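Local coordinates for protein glutaredoxin 1 (Francisella tularensis subsp. tularensis, PDB 3MSZ) that probably works as a glutathione-dependent protein-disulfide reductase of the glutaredoxin family, with a thioredoxin-type fold and a glutathione pocket, at residues M4-Y9 and Q22-N27; T34-Y39 and S43-E48. All coordinates share one frame; numbering follows the deposited sequence. Where two conformers were deposited one is given.

Contact 1 of 2, residues M4-Y9 and Q22-N27; sequences MKVKIY and QWFEEN
In the beta-alpha-beta unit of the glutaredoxin fold formed by strand 6-10, helix 15-26 and strand 32-35, F24 on the helix reaches across to V6 and I8 on strand 6-10, and this one ring makes the whole helix-to-sheet contact between 4-9 and 22-27. V6 and F24 approach each other from opposite directions. V6 CG1 lies over one face of the ring, nearer the rim than the middle, as a CH-pi contact 4.0 Å from the F24 ring centroid and 19° off the normal; the closest pair is V6 CG1 to F24 CZ at 3.7 Å. CG1 stands anti to the backbone N of V6 (chi1 -179°), which sets this methyl against the ring face and leaves CG2 at a longer approach to F24 CE1. I8 meets F24 differently. The two side chains slide past each other in opposite directions, and the terminal methyl comes in obliquely beside the ring; in the conformer given here, I8 CD1 lies 3.5 Å from F24 CD2. The opposite face of the F24 ring is taken by its neighbour W23, whose CE3 sits 3.7 Å above the F24 plane, again toward the rim. F24 is therefore sandwiched between valine and tryptophan. W23 has its own cover: N27 ND2 lies over the centre of its ring while donating a fairly straight hydrogen bond to W23 O (2.9 Å, 163°), folding the asparagine back over the last turn of the helix. All three residues that touch across the contact are buried. Around them, I65 of strand 64-67 packs on both I8 and F24, L78 of helix 75-80 also touches F24, and F31, just ahead of strand 32-35, lies against V6.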
loop_
_atom_site.group_PDB
_atom_site.type_symbol
_atom_site.label_atom_id
_atom_site.label_comp_id
_atom_site.label_asym_id
_atom_site.label_seq_id
_atom_site.Cartn_x
_atom_site.Cartn_y
_atom_site.Cartn_z
HETATM N N MSE A 4 -8.797 11.935 -1.732
HETATM C CA MSE A 4 -8.757 10.818 -0.786
HETATM C C MSE A 4 -7.350 10.736 -0.202
HETATM O O MSE A 4 -6.403 11.233 -0.791
HETATM C CB MSE A 4 -9.155 9.500 -1.458
HETATM C CG MSE A 4 -8.032 8.834 -2.219
HETATM SE SE MSE A 4 -8.623 7.565 -3.571
HETATM C CE MSE A 4 -9.002 8.843 -4.991
ATOM N N LYS A 5 -7.222 10.150 0.974
ATOM C CA LYS A 5 -5.932 10.012 1.636
ATOM C C LYS A 5 -5.338 8.620 1.377
ATOM O O LYS A 5 -5.886 7.604 1.816
ATOM C CB LYS A 5 -6.096 10.236 3.142
ATOM C CG LYS A 5 -5.035 9.556 4.014
ATOM C CD LYS A 5 -5.369 9.677 5.515
ATOM C CE LYS A 5 -4.410 8.840 6.389
ATOM N NZ LYS A 5 -4.511 9.111 7.864
ATOM N N VAL A 6 -4.220 8.591 0.658
ATOM C CA VAL A 6 -3.557 7.354 0.267
ATOM C C VAL A 6 -2.223 7.219 0.967
ATOM O O VAL A 6 -1.390 8.116 0.925
ATOM C CB VAL A 6 -3.285 7.304 -1.238
ATOM C CG1 VAL A 6 -2.607 5.943 -1.615
ATOM C CG2 VAL A 6 -4.580 7.540 -2.029
ATOM N N LYS A 7 -2.016 6.078 1.601
ATOM C CA LYS A 7 -0.725 5.752 2.174
ATOM C C LYS A 7 -0.212 4.450 1.563
ATOM O O LYS A 7 -0.935 3.446 1.490
ATOM C CB LYS A 7 -0.875 5.599 3.694
ATOM C CG LYS A 7 0.415 5.261 4.412
ATOM C CD LYS A 7 1.365 6.445 4.404
ATOM C CE LYS A 7 2.598 6.185 5.247
ATOM N NZ LYS A 7 2.276 6.137 6.704
ATOM N N ILE A 8 1.038 4.473 1.107
ATOM C CA ILE A 8 1.679 3.291 0.548
ATOM C C ILE A 8 3.001 2.983 1.240
ATOM O O ILE A 8 3.884 3.846 1.344
ATOM C CB ILE A 8 2.013 3.438 -0.957
ATOM C CG1 ILE A 8 0.871 4.153 -1.699
ATOM C CG2 ILE A 8 2.255 2.054 -1.561
ATOM C CD1 ILE A 8 1.085 4.265 -3.228
ATOM N N TYR A 9 3.136 1.735 1.675
ATOM C CA TYR A 9 4.358 1.258 2.265
ATOM C C TYR A 9 5.112 0.448 1.229
ATOM O O TYR A 9 4.547 -0.471 0.625
ATOM C CB TYR A 9 4.020 0.402 3.490
ATOM C CG TYR A 9 3.418 1.214 4.621
ATOM C CD1 TYR A 9 4.238 1.834 5.557
ATOM C CD2 TYR A 9 2.036 1.333 4.772
ATOM C CE1 TYR A 9 3.701 2.572 6.609
ATOM C CE2 TYR A 9 1.477 2.085 5.831
ATOM C CZ TYR A 9 2.331 2.685 6.747
ATOM O OH TYR A 9 1.833 3.433 7.798
ATOM N N GLN A 22 2.808 4.064 -9.795
ATOM C CA GLN A 22 2.516 4.455 -11.165
ATOM C C GLN A 22 1.017 4.526 -11.424
ATOM O O GLN A 22 0.541 5.422 -12.130
ATOM C CB GLN A 22 3.127 3.438 -12.120
ATOM C CG GLN A 22 2.816 3.724 -13.551
ATOM C CD GLN A 22 3.467 2.697 -14.490
ATOM O OE1 GLN A 22 4.456 2.987 -15.156
ATOM N NE2 GLN A 22 2.913 1.496 -14.521
ATOM N N TRP A 23 0.266 3.587 -10.851
ATOM C CA TRP A 23 -1.183 3.614 -11.013
ATOM C C TRP A 23 -1.791 4.898 -10.422
ATOM O O TRP A 23 -2.646 5.550 -11.037
ATOM C CB TRP A 23 -1.841 2.377 -10.379
ATOM C CG TRP A 23 -3.320 2.285 -10.693
ATOM C CD1 TRP A 23 -3.892 1.704 -11.807
ATOM C CD2 TRP A 23 -4.408 2.828 -9.925
ATOM N NE1 TRP A 23 -5.262 1.843 -11.761
ATOM C CE2 TRP A 23 -5.611 2.517 -10.618
ATOM C CE3 TRP A 23 -4.489 3.538 -8.724
ATOM C CZ2 TRP A 23 -6.888 2.885 -10.135
ATOM C CZ3 TRP A 23 -5.771 3.913 -8.244
ATOM C CH2 TRP A 23 -6.945 3.587 -8.960
ATOM N N PHE A 24 -1.379 5.241 -9.210
ATOM C CA PHE A 24 -1.880 6.453 -8.568
ATOM C C PHE A 24 -1.479 7.688 -9.369
ATOM O O PHE A 24 -2.306 8.576 -9.607
ATOM C CB PHE A 24 -1.393 6.537 -7.117
ATOM C CG PHE A 24 -2.113 5.575 -6.202
ATOM C CD1 PHE A 24 -3.465 5.762 -5.909
ATOM C CD2 PHE A 24 -1.460 4.483 -5.661
ATOM C CE1 PHE A 24 -4.163 4.867 -5.088
ATOM C CE2 PHE A 24 -2.139 3.591 -4.820
ATOM C CZ PHE A 24 -3.500 3.786 -4.545
ATOM N N GLU A 25 -0.213 7.724 -9.787
ATOM C CA GLU A 25 0.305 8.826 -10.604
ATOM C C GLU A 25 -0.412 8.975 -11.950
ATOM O O GLU A 25 -0.669 10.088 -12.380
ATOM C CB GLU A 25 1.824 8.693 -10.806
ATOM C CG GLU A 25 2.604 9.015 -9.521
ATOM C CD GLU A 25 4.012 8.419 -9.463
ATOM O OE1 GLU A 25 4.317 7.448 -10.196
ATOM O OE2 GLU A 25 4.815 8.928 -8.651
ATOM N N GLU A 26 -0.724 7.868 -12.617
ATOM C CA GLU A 26 -1.390 7.921 -13.933
ATOM C C GLU A 26 -2.822 8.379 -13.782
ATOM O O GLU A 26 -3.471 8.778 -14.753
ATOM C CB GLU A 26 -1.321 6.558 -14.670
ATOM C CG GLU A 26 0.130 6.164 -15.116
ATOM C CD GLU A 26 0.778 7.179 -16.119
ATOM O OE1 GLU A 26 0.068 7.770 -16.957
ATOM O OE2 GLU A 26 2.009 7.392 -16.066
ATOM N N ASN A 27 -3.301 8.380 -12.545
ATOM C CA ASN A 27 -4.652 8.858 -12.257
ATOM C C ASN A 27 -4.670 10.157 -11.426
ATOM O O ASN A 27 -5.698 10.560 -10.866
ATOM C CB ASN A 27 -5.467 7.740 -11.601
ATOM C CG ASN A 27 -5.809 6.642 -12.596
ATOM O OD1 ASN A 27 -6.711 6.814 -13.405
ATOM N ND2 ASN A 27 -5.027 5.553 -12.606
#

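Contact 2 of 2, residues T34-Y39 and S43-E48; sequences TIIDDY and SKFYDE
The backbone leaves strand 32-35 at I36, runs through D37 and D38 and turns into helix 39-50, so that I36 and F45 face each other with their CA atoms 8.6 Å apart, while the CA atoms of Y39 and S43 sit one helical turn apart at 6.1 Å. Y39 O is gripped twice by S43. S43 N donates the ordinary helical bond to Y39 O at 2.9 Å. The hydroxyl adds a second bond, S43 OG to Y39 O at 3.0 Å, arriving from a bent direction, with a C=O...donor angle of 135° and the donor tilted from the carbonyl plane. A chi1 of 48° places OG between its own backbone N and carbonyl carbon, turning it back along the helix within range of that oxygen. The Y39 side chain starts off away from the helix segment, yet its ring comes alongside the serine, with Y39 CE2 4.3 Å from S43 OG.

The apolar half is I36 on F45, two side chains crossing at about a right angle. In the conformer given, I36 CD1 makes a CH-pi contact over one face of the phenylalanine, 4.0 Å from the F45 ring centroid and 28° off the normal, displaced toward the root of the ring: the nearest atom to I36 CD1 is F45 CD2 at 3.6 Å. Y46 CE1 meets the same ring at its edge, and I59 also packs against F45. R42 ties the connection down through hydrogen bonds to I36 O and D37 O. D38 stands at the N-cap of helix 39-50, its OD2 making a weak hydrogen bond to Q41 N, where the chain of this thioredoxin-type fold passes from the outermost strand 32-35 into its next helix.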
loop_
_atom_site.group_PDB
_atom_site.type_symbol
_atom_site.label_atom_id
_atom_site.label_comp_id
_atom_site.label_asym_id
_atom_site.label_seq_id
_atom_site.Cartn_x
_atom_site.Cartn_y
_atom_site.Cartn_z
ATOM N N THR A 34 5.851 5.559 2.527
ATOM C CA THR A 34 6.834 5.217 3.552
ATOM C C THR A 34 7.713 4.081 3.043
ATOM O O THR A 34 7.206 2.990 2.763
ATOM C CB THR A 34 6.116 4.764 4.801
ATOM O OG1 THR A 34 5.377 5.874 5.310
ATOM C CG2 THR A 34 7.091 4.271 5.866
ATOM N N ILE A 35 9.014 4.348 2.900
ATOM C CA ILE A 35 9.972 3.364 2.382
ATOM C C ILE A 35 10.675 2.644 3.541
ATOM O O ILE A 35 11.271 3.272 4.399
ATOM C CB ILE A 35 11.060 4.002 1.518
ATOM C CG1 ILE A 35 10.460 4.686 0.290
ATOM C CG2 ILE A 35 12.044 2.934 1.025
ATOM C CD1 ILE A 35 11.486 5.463 -0.532
ATOM N N ILE A 36 10.576 1.323 3.565
ATOM C CA ILE A 36 11.252 0.518 4.579
ATOM C C ILE A 36 12.108 -0.545 3.899
ATOM O O ILE A 36 11.648 -1.655 3.620
ATOM C CB ILE A 36 10.238 -0.149 5.519
ATOM C CG1 ILE A 36 9.020 -0.636 4.725
ATOM C CG2 ILE A 36 9.808 0.835 6.594
ATOM C CD1 ILE A 36 7.834 -1.091 5.590
ATOM N N ASP A 37 13.356 -0.200 3.614
ATOM C CA ASP A 37 14.210 -1.085 2.801
ATOM C C ASP A 37 14.718 -2.310 3.567
ATOM O O ASP A 37 14.732 -3.435 3.048
ATOM C CB ASP A 37 15.384 -0.327 2.168
ATOM C CG ASP A 37 15.011 0.346 0.828
ATOM O OD1 ASP A 37 13.880 0.140 0.314
ATOM O OD2 ASP A 37 15.865 1.082 0.285
ATOM N N ASP A 38 15.098 -2.126 4.814
ATOM C CA ASP A 38 15.747 -3.274 5.459
ATOM C C ASP A 38 14.799 -4.344 6.013
ATOM O O ASP A 38 13.640 -4.076 6.396
ATOM C CB ASP A 38 16.845 -2.866 6.447
ATOM C CG ASP A 38 16.300 -2.254 7.697
ATOM O OD1 ASP A 38 15.569 -1.248 7.569
ATOM O OD2 ASP A 38 16.611 -2.763 8.801
ATOM N N TYR A 39 15.296 -5.570 6.009
ATOM C CA TYR A 39 14.498 -6.707 6.411
ATOM C C TYR A 39 14.030 -6.514 7.852
ATOM O O TYR A 39 12.859 -6.758 8.154
ATOM C CB TYR A 39 15.296 -7.994 6.258
ATOM C CG TYR A 39 14.548 -9.243 6.693
ATOM C CD1 TYR A 39 13.716 -9.911 5.812
ATOM C CD2 TYR A 39 14.692 -9.756 7.988
ATOM C CE1 TYR A 39 13.041 -11.057 6.203
ATOM C CE2 TYR A 39 14.025 -10.912 8.386
ATOM C CZ TYR A 39 13.203 -11.554 7.488
ATOM O OH TYR A 39 12.524 -12.692 7.855
ATOM N N SER A 43 10.024 -6.395 8.884
ATOM C CA SER A 43 9.366 -7.452 9.658
ATOM C C SER A 43 8.736 -6.876 10.911
ATOM O O SER A 43 7.730 -7.381 11.381
ATOM C CB SER A 43 10.303 -8.610 9.994
ATOM O OG SER A 43 11.504 -8.128 10.508
ATOM N N LYS A 44 9.335 -5.810 11.437
ATOM C CA LYS A 44 8.782 -5.110 12.583
ATOM C C LYS A 44 7.477 -4.404 12.195
ATOM O O LYS A 44 6.508 -4.406 12.937
ATOM C CB LYS A 44 9.791 -4.092 13.126
ATOM C CG LYS A 44 9.389 -3.451 14.470
ATOM C CD LYS A 44 10.258 -2.226 14.835
ATOM C CE LYS A 44 9.895 -1.643 16.217
ATOM N NZ LYS A 44 10.729 -0.446 16.610
ATOM N N PHE A 45 7.486 -3.752 11.048
ATOM C CA PHE A 45 6.281 -3.184 10.484
ATOM C C PHE A 45 5.185 -4.261 10.232
ATOM O O PHE A 45 4.028 -4.077 10.604
ATOM C CB PHE A 45 6.666 -2.481 9.179
ATOM C CG PHE A 45 5.498 -2.095 8.338
ATOM C CD1 PHE A 45 4.756 -0.969 8.645
ATOM C CD2 PHE A 45 5.147 -2.853 7.239
ATOM C CE1 PHE A 45 3.671 -0.616 7.877
ATOM C CE2 PHE A 45 4.070 -2.493 6.455
ATOM C CZ PHE A 45 3.329 -1.374 6.776
ATOM N N TYR A 46 5.544 -5.389 9.621
ATOM C CA TYR A 46 4.572 -6.467 9.436
ATOM C C TYR A 46 3.938 -6.894 10.754
ATOM O O TYR A 46 2.698 -6.990 10.873
ATOM C CB TYR A 46 5.191 -7.699 8.754
ATOM C CG TYR A 46 5.708 -7.461 7.335
ATOM C CD1 TYR A 46 5.108 -6.521 6.514
ATOM C CD2 TYR A 46 6.813 -8.174 6.838
ATOM C CE1 TYR A 46 5.578 -6.275 5.220
ATOM C CE2 TYR A 46 7.293 -7.950 5.536
ATOM C CZ TYR A 46 6.662 -6.998 4.733
ATOM O OH TYR A 46 7.095 -6.752 3.446
ATOM N N ASP A 47 4.776 -7.154 11.746
ATOM C CA ASP A 47 4.270 -7.695 13.002
ATOM C C ASP A 47 3.388 -6.650 13.706
ATOM O O ASP A 47 2.317 -6.970 14.238
ATOM C CB ASP A 47 5.434 -8.174 13.886
ATOM C CG ASP A 47 6.229 -9.335 13.254
ATOM O OD1 ASP A 47 6.045 -9.651 12.047
ATOM O OD2 ASP A 47 7.056 -9.936 13.980
ATOM N N GLU A 48 3.820 -5.391 13.666
ATOM C CA GLU A 48 3.039 -4.297 14.189
ATOM C C GLU A 48 1.667 -4.175 13.501
ATOM O O GLU A 48 0.647 -4.167 14.155
ATOM C CB GLU A 48 3.796 -3.011 13.995
ATOM C CG GLU A 48 4.968 -2.872 14.910
ATOM C CD GLU A 48 5.604 -1.489 14.816
ATOM O OE1 GLU A 48 5.420 -0.814 13.767
ATOM O OE2 GLU A 48 6.282 -1.090 15.793
#

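Contacts 1 and 2 come in series along the chain: 4-9 with 22-27 closes before 34-39 with 43-48 opens, and strand 32-35 directly follows helix 15-26. Their centres are about 19 Å apart, on opposite sides of the chain's centre, yet both reach the same four-stranded sheet, where strands 6-10 and 32-35 are parallel neighbours. The seam between them is direct: I8 O and T34 N lie 2.9 Å apart, a probable hydrogen bond, and the Y9 ring packs on F45. Helices 15-26 and 39-50 both pack against this one sheet, and bound glutathione lies about 9 Å from the side chain of I8 and about 12 Å from that of F45.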